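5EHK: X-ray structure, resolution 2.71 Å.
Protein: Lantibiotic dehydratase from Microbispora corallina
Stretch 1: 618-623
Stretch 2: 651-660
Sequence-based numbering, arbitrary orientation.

Stretch 1, residues 618-623: ERLCLV
Stretch 2 651-660: LLFELGLEGQ

The contact between the two stretches centres on four leucines, through which strand 620-623 packs against the helix of residues 651-655, which continues from earlier in the chain. The axes of strand and helix approach to 8.2 Å, with their N-to-C directions 115° apart, so the strand runs across the helix and partly against it. Leu-655 lies at the middle, its CA 6.3 Å from that of Cys-621. Its CA-to-CB bond points toward the strand, and chi1 of -76° (m) with chi2 of 166° (t) spreads the methyls between two strand leucines: Leu-655 CD2 lies 3.7 Å from Leu-620 CB, and Leu-655 CD1 lies 4.1 Å from Leu-622 CD1. One turn earlier, the CA-to-CB bond of Leu-652 points sideways to the strand, but its m,t rotamer (-69°, 166°) brings Leu-652 CD2 to 3.6 Å from Leu-622 CD2. Leu-622, in the t,p rotamer (-169°, 58°), thus touches both Leu-652 and Leu-655, whereas Leu-620 adopts m,t (-75°, 170°).

The strand is extended, with phi/psi of -83/161, -154/140, -80/135 and -131/132 from Leu-620 to Val-623. The extended backbone alternates its side chains, with the CA-to-CB bonds of Leu-620 and Leu-622 toward the helix and that of Cys-621 (chi1 48°, p) away from it. The helical residues 651-655 keep phi between -57° and -71° and psi between -32° and -50°, and Leu-655 N bonds to Leu-651 O at 2.9 Å. Branched aliphatic side chains suit this buried centre, where the cross-stretch contacts are apolar; the two stretches together bury 369 Å².

Beyond these four leucines, the chain passes through Leu-657 (-92/2) to Glu-658 (-60/148), whose side chain points toward stretch 1 with chi angles of -78° (m), -70° (m) and -68°. This folded conformation places Glu-658 OE1 2.9 Å from Leu-620 N, accepting a hydrogen bond with an N-H...O angle of 158°. The carboxylate thereby satisfies a buried backbone amide at the start of the strand. The same oxygen packs close to the preceding residue, with Glu-658 OE1 3.4 Å from Arg-619 CA.

At the outer end, Arg-619 and Gly-659 pair in register, their CA atoms 5.9 Å apart. Arg-619 (-142/159; chi1 46°, p; chi2 -175°, t) lays its aliphatic portion beside the glycine, with Arg-619 CD 4.2 Å from Gly-659 CA. Gly-659 occupies the third position of a type II turn from Leu-657 to Gln-660, closed by Gln-660 N to Leu-657 O at 3.3 Å. Its positive phi (75/-1) favours glycine, and an ideal CB there would lie a tight 3.3 Å from Arg-619 CD.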

ATOM      1  N   GLU A 618     -13.655 -11.376  15.639  1.00 17.85           N
ATOM      2  CA  GLU A 618     -14.177 -10.036  15.402  1.00 16.29           C
ATOM      3  C   GLU A 618     -13.424  -8.878  16.076  1.00 17.44           C
ATOM      4  O   GLU A 618     -13.225  -7.837  15.458  1.00 23.04           O
ATOM      5  CB  GLU A 618     -15.642 -10.010  15.830  1.00 25.08           C
ATOM      6  CG  GLU A 618     -16.140  -8.664  16.361  1.00 32.06           C
ATOM      7  CD  GLU A 618     -17.620  -8.717  16.744  1.00 42.37           C
ATOM      8  OE1 GLU A 618     -18.472  -8.476  15.847  1.00 45.85           O
ATOM      9  OE2 GLU A 618     -17.921  -9.025  17.929  1.00 38.43           O
ATOM     10  N   ARG A 619     -12.977  -9.063  17.317  1.00 16.09           N
ATOM     11  CA  ARG A 619     -12.432  -7.957  18.115  1.00 13.79           C
ATOM     12  C   ARG A 619     -11.242  -8.381  18.979  1.00 13.69           C
ATOM     13  O   ARG A 619     -11.055  -9.566  19.268  1.00 15.26           O
ATOM     14  CB  ARG A 619     -13.531  -7.384  19.026  1.00 12.39           C
ATOM     15  CG  ARG A 619     -14.320  -8.479  19.726  1.00 14.88           C
ATOM     16  CD  ARG A 619     -15.494  -7.978  20.530  1.00 15.91           C
ATOM     17  NE  ARG A 619     -15.196  -8.038  21.955  1.00 19.26           N
ATOM     18  CZ  ARG A 619     -15.641  -8.979  22.780  1.00 21.37           C
ATOM     19  NH1 ARG A 619     -16.426  -9.944  22.327  1.00 25.06           N
ATOM     20  NH2 ARG A 619     -15.298  -8.949  24.062  1.00 16.51           N
ATOM     21  N   LEU A 620     -10.436  -7.405  19.378  1.00 10.69           N
ATOM     22  CA  LEU A 620      -9.512  -7.575  20.474  1.00 11.67           C
ATOM     23  C   LEU A 620     -10.313  -7.325  21.712  1.00 11.84           C
ATOM     24  O   LEU A 620     -11.359  -6.707  21.640  1.00 13.59           O
ATOM     25  CB  LEU A 620      -8.418  -6.522  20.391  1.00 15.66           C
ATOM     26  CG  LEU A 620      -7.368  -6.767  19.318  1.00 13.42           C
ATOM     27  CD1 LEU A 620      -6.476  -5.532  19.172  1.00  9.17           C
ATOM     28  CD2 LEU A 620      -6.575  -7.991  19.726  1.00  7.99           C
ATOM     29  N   CYS A 621      -9.838  -7.771  22.862  1.00 14.18           N
ATOM     30  CA  CYS A 621     -10.528  -7.401  24.112  1.00 18.13           C
ATOM     31  C   CYS A 621      -9.680  -7.393  25.353  1.00 12.96           C
ATOM     32  O   CYS A 621      -8.832  -8.264  25.547  1.00 15.58           O
ATOM     33  CB  CYS A 621     -11.737  -8.281  24.350  1.00 19.94           C
ATOM     34  SG  CYS A 621     -11.328  -9.955  24.138  1.00 28.14           S
ATOM     35  N   LEU A 622      -9.930  -6.390  26.185  1.00 11.05           N
ATOM     36  CA  LEU A 622      -9.204  -6.188  27.435  1.00 14.12           C
ATOM     37  C   LEU A 622      -9.737  -7.121  28.524  1.00 12.17           C
ATOM     38  O   LEU A 622     -10.944  -7.267  28.675  1.00 10.29           O
ATOM     39  CB  LEU A 622      -9.394  -4.749  27.879  1.00 12.46           C
ATOM     40  CG  LEU A 622      -8.494  -4.308  29.003  1.00  9.22           C
ATOM     41  CD1 LEU A 622      -7.046  -4.490  28.562  1.00 11.89           C
ATOM     42  CD2 LEU A 622      -8.822  -2.884  29.224  1.00 10.39           C
ATOM     43  N   VAL A 623      -8.839  -7.761  29.261  1.00 10.24           N
ATOM     44  CA  VAL A 623      -9.241  -8.741  30.264  1.00 13.22           C
ATOM     45  C   VAL A 623      -8.542  -8.460  31.571  1.00 13.50           C
ATOM     46  O   VAL A 623      -7.333  -8.259  31.582  1.00 14.44           O
ATOM     47  CB  VAL A 623      -8.928 -10.183  29.817  1.00 11.64           C
ATOM     48  CG1 VAL A 623      -9.242 -11.161  30.908  1.00 13.17           C
ATOM     49  CG2 VAL A 623      -9.736 -10.516  28.618  1.00 13.43           C
ATOM     50  N   LEU A 651      -3.771   2.488  24.057  1.00  6.59           N
ATOM     51  CA  LEU A 651      -4.275   1.164  23.727  1.00  7.33           C
ATOM     52  C   LEU A 651      -5.538   0.901  24.555  1.00  7.99           C
ATOM     53  O   LEU A 651      -6.524   0.352  24.037  1.00  6.30           O
ATOM     54  CB  LEU A 651      -3.207   0.062  23.932  1.00  5.24           C
ATOM     55  CG  LEU A 651      -3.613  -1.368  23.529  1.00  4.52           C
ATOM     56  CD1 LEU A 651      -3.991  -1.438  22.083  1.00  5.45           C
ATOM     57  CD2 LEU A 651      -2.549  -2.409  23.786  1.00  5.86           C
ATOM     58  N   LEU A 652      -5.512   1.325  25.823  1.00  4.78           N
ATOM     59  CA  LEU A 652      -6.658   1.149  26.696  1.00  5.21           C
ATOM     60  C   LEU A 652      -7.842   1.898  26.119  1.00  6.75           C
ATOM     61  O   LEU A 652      -8.963   1.376  26.039  1.00  7.32           O
ATOM     62  CB  LEU A 652      -6.359   1.619  28.109  1.00  7.24           C
ATOM     63  CG  LEU A 652      -5.362   0.766  28.898  1.00 11.00           C
ATOM     64  CD1 LEU A 652      -4.887   1.516  30.136  1.00  6.33           C
ATOM     65  CD2 LEU A 652      -5.943  -0.644  29.245  1.00  7.76           C
ATOM     66  N   PHE A 653      -7.593   3.130  25.708  1.00  6.21           N
ATOM     67  CA  PHE A 653      -8.656   3.907  25.117  1.00  6.79           C
ATOM     68  C   PHE A 653      -9.252   3.196  23.907  1.00  7.06           C
ATOM     69  O   PHE A 653     -10.451   3.000  23.841  1.00 10.25           O
ATOM     70  CB  PHE A 653      -8.168   5.292  24.738  1.00  6.59           C
ATOM     71  CG  PHE A 653      -9.051   5.981  23.765  1.00  7.53           C
ATOM     72  CD1 PHE A 653     -10.304   6.435  24.163  1.00  7.27           C
ATOM     73  CD2 PHE A 653      -8.637   6.187  22.454  1.00  6.76           C
ATOM     74  CE1 PHE A 653     -11.137   7.087  23.262  1.00  9.12           C
ATOM     75  CE2 PHE A 653      -9.457   6.829  21.541  1.00  8.17           C
ATOM     76  CZ  PHE A 653     -10.713   7.292  21.948  1.00 10.47           C
ATOM     77  N   GLU A 654      -8.423   2.749  22.977  1.00  6.53           N
ATOM     78  CA  GLU A 654      -8.971   2.194  21.734  1.00  8.20           C
ATOM     79  C   GLU A 654      -9.636   0.840  21.959  1.00  5.34           C
ATOM     80  O   GLU A 654     -10.618   0.536  21.323  1.00  7.58           O
ATOM     81  CB  GLU A 654      -7.914   2.153  20.605  1.00  6.42           C
ATOM     82  CG  GLU A 654      -7.347   3.559  20.279  1.00  7.72           C
ATOM     83  CD  GLU A 654      -6.481   3.613  19.014  1.00 14.45           C
ATOM     84  OE1 GLU A 654      -5.871   2.571  18.666  1.00 14.60           O
ATOM     85  OE2 GLU A 654      -6.402   4.700  18.373  1.00 14.23           O
ATOM     86  N   LEU A 655      -9.137   0.056  22.907  1.00  6.61           N
ATOM     87  CA  LEU A 655      -9.725  -1.246  23.205  1.00  8.43           C
ATOM     88  C   LEU A 655     -11.164  -1.095  23.731  1.00 10.16           C
ATOM     89  O   LEU A 655     -12.060  -1.891  23.409  1.00  8.00           O
ATOM     90  CB  LEU A 655      -8.845  -1.997  24.223  1.00  7.99           C
ATOM     91  CG  LEU A 655      -7.562  -2.606  23.641  1.00  5.62           C
ATOM     92  CD1 LEU A 655      -6.603  -3.028  24.717  1.00  5.26           C
ATOM     93  CD2 LEU A 655      -7.889  -3.781  22.745  1.00  5.16           C
ATOM     94  N   GLY A 656     -11.384  -0.037  24.506  1.00  9.52           N
ATOM     95  CA  GLY A 656     -12.694   0.231  25.038  1.00  9.84           C
ATOM     96  C   GLY A 656     -13.714   0.370  23.931  1.00 13.23           C
ATOM     97  O   GLY A 656     -14.881   0.023  24.134  1.00 14.34           O
ATOM     98  N   LEU A 657     -13.291   0.848  22.761  1.00 10.30           N
ATOM     99  CA  LEU A 657     -14.238   1.035  21.658  1.00 11.82           C
ATOM    100  C   LEU A 657     -14.346  -0.181  20.727  1.00 12.58           C
ATOM    101  O   LEU A 657     -15.106  -0.160  19.752  1.00 11.74           O
ATOM    102  CB  LEU A 657     -13.927   2.309  20.880  1.00  9.02           C
ATOM    103  CG  LEU A 657     -13.965   3.582  21.722  1.00 12.81           C
ATOM    104  CD1 LEU A 657     -13.399   4.759  20.943  1.00 11.43           C
ATOM    105  CD2 LEU A 657     -15.409   3.902  22.240  1.00 10.38           C
ATOM    106  N   GLU A 658     -13.615  -1.245  21.051  1.00 10.30           N
ATOM    107  CA  GLU A 658     -13.710  -2.482  20.284  1.00 13.73           C
ATOM    108  C   GLU A 658     -15.146  -3.025  20.339  1.00 16.93           C
ATOM    109  O   GLU A 658     -15.872  -2.810  21.318  1.00 18.30           O
ATOM    110  CB  GLU A 658     -12.696  -3.533  20.779  1.00  9.85           C
ATOM    111  CG  GLU A 658     -11.240  -3.326  20.301  1.00 10.12           C
ATOM    112  CD  GLU A 658     -11.040  -3.599  18.804  1.00 13.77           C
ATOM    113  OE1 GLU A 658     -11.149  -4.791  18.395  1.00 12.58           O
ATOM    114  OE2 GLU A 658     -10.747  -2.632  18.049  1.00 11.40           O
ATOM    115  N   GLY A 659     -15.563  -3.680  19.265  1.00 11.61           N
ATOM    116  CA  GLY A 659     -16.869  -4.289  19.206  1.00 12.88           C
ATOM    117  C   GLY A 659     -17.989  -3.293  19.018  1.00 17.92           C
ATOM    118  O   GLY A 659     -19.149  -3.674  18.943  1.00 22.60           O
ATOM    119  N   GLN A 660     -17.660  -2.013  18.951  1.00 13.86           N
ATOM    120  CA  GLN A 660     -18.680  -1.008  18.716  1.00 13.01           C
ATOM    121  C   GLN A 660     -18.528  -0.334  17.340  1.00 18.82           C
ATOM    122  O   GLN A 660     -17.447   0.162  16.994  1.00 20.33           O
ATOM    123  CB  GLN A 660     -18.594   0.055  19.793  1.00 11.39           C
ATOM    124  CG  GLN A 660     -18.556  -0.471  21.218  1.00 13.81           C
ATOM    125  CD  GLN A 660     -18.549   0.669  22.209  1.00 11.64           C
ATOM    126  OE1 GLN A 660     -19.445   1.486  22.197  1.00 14.82           O
ATOM    127  NE2 GLN A 660     -17.484   0.798  22.989  1.00 13.36           N
TER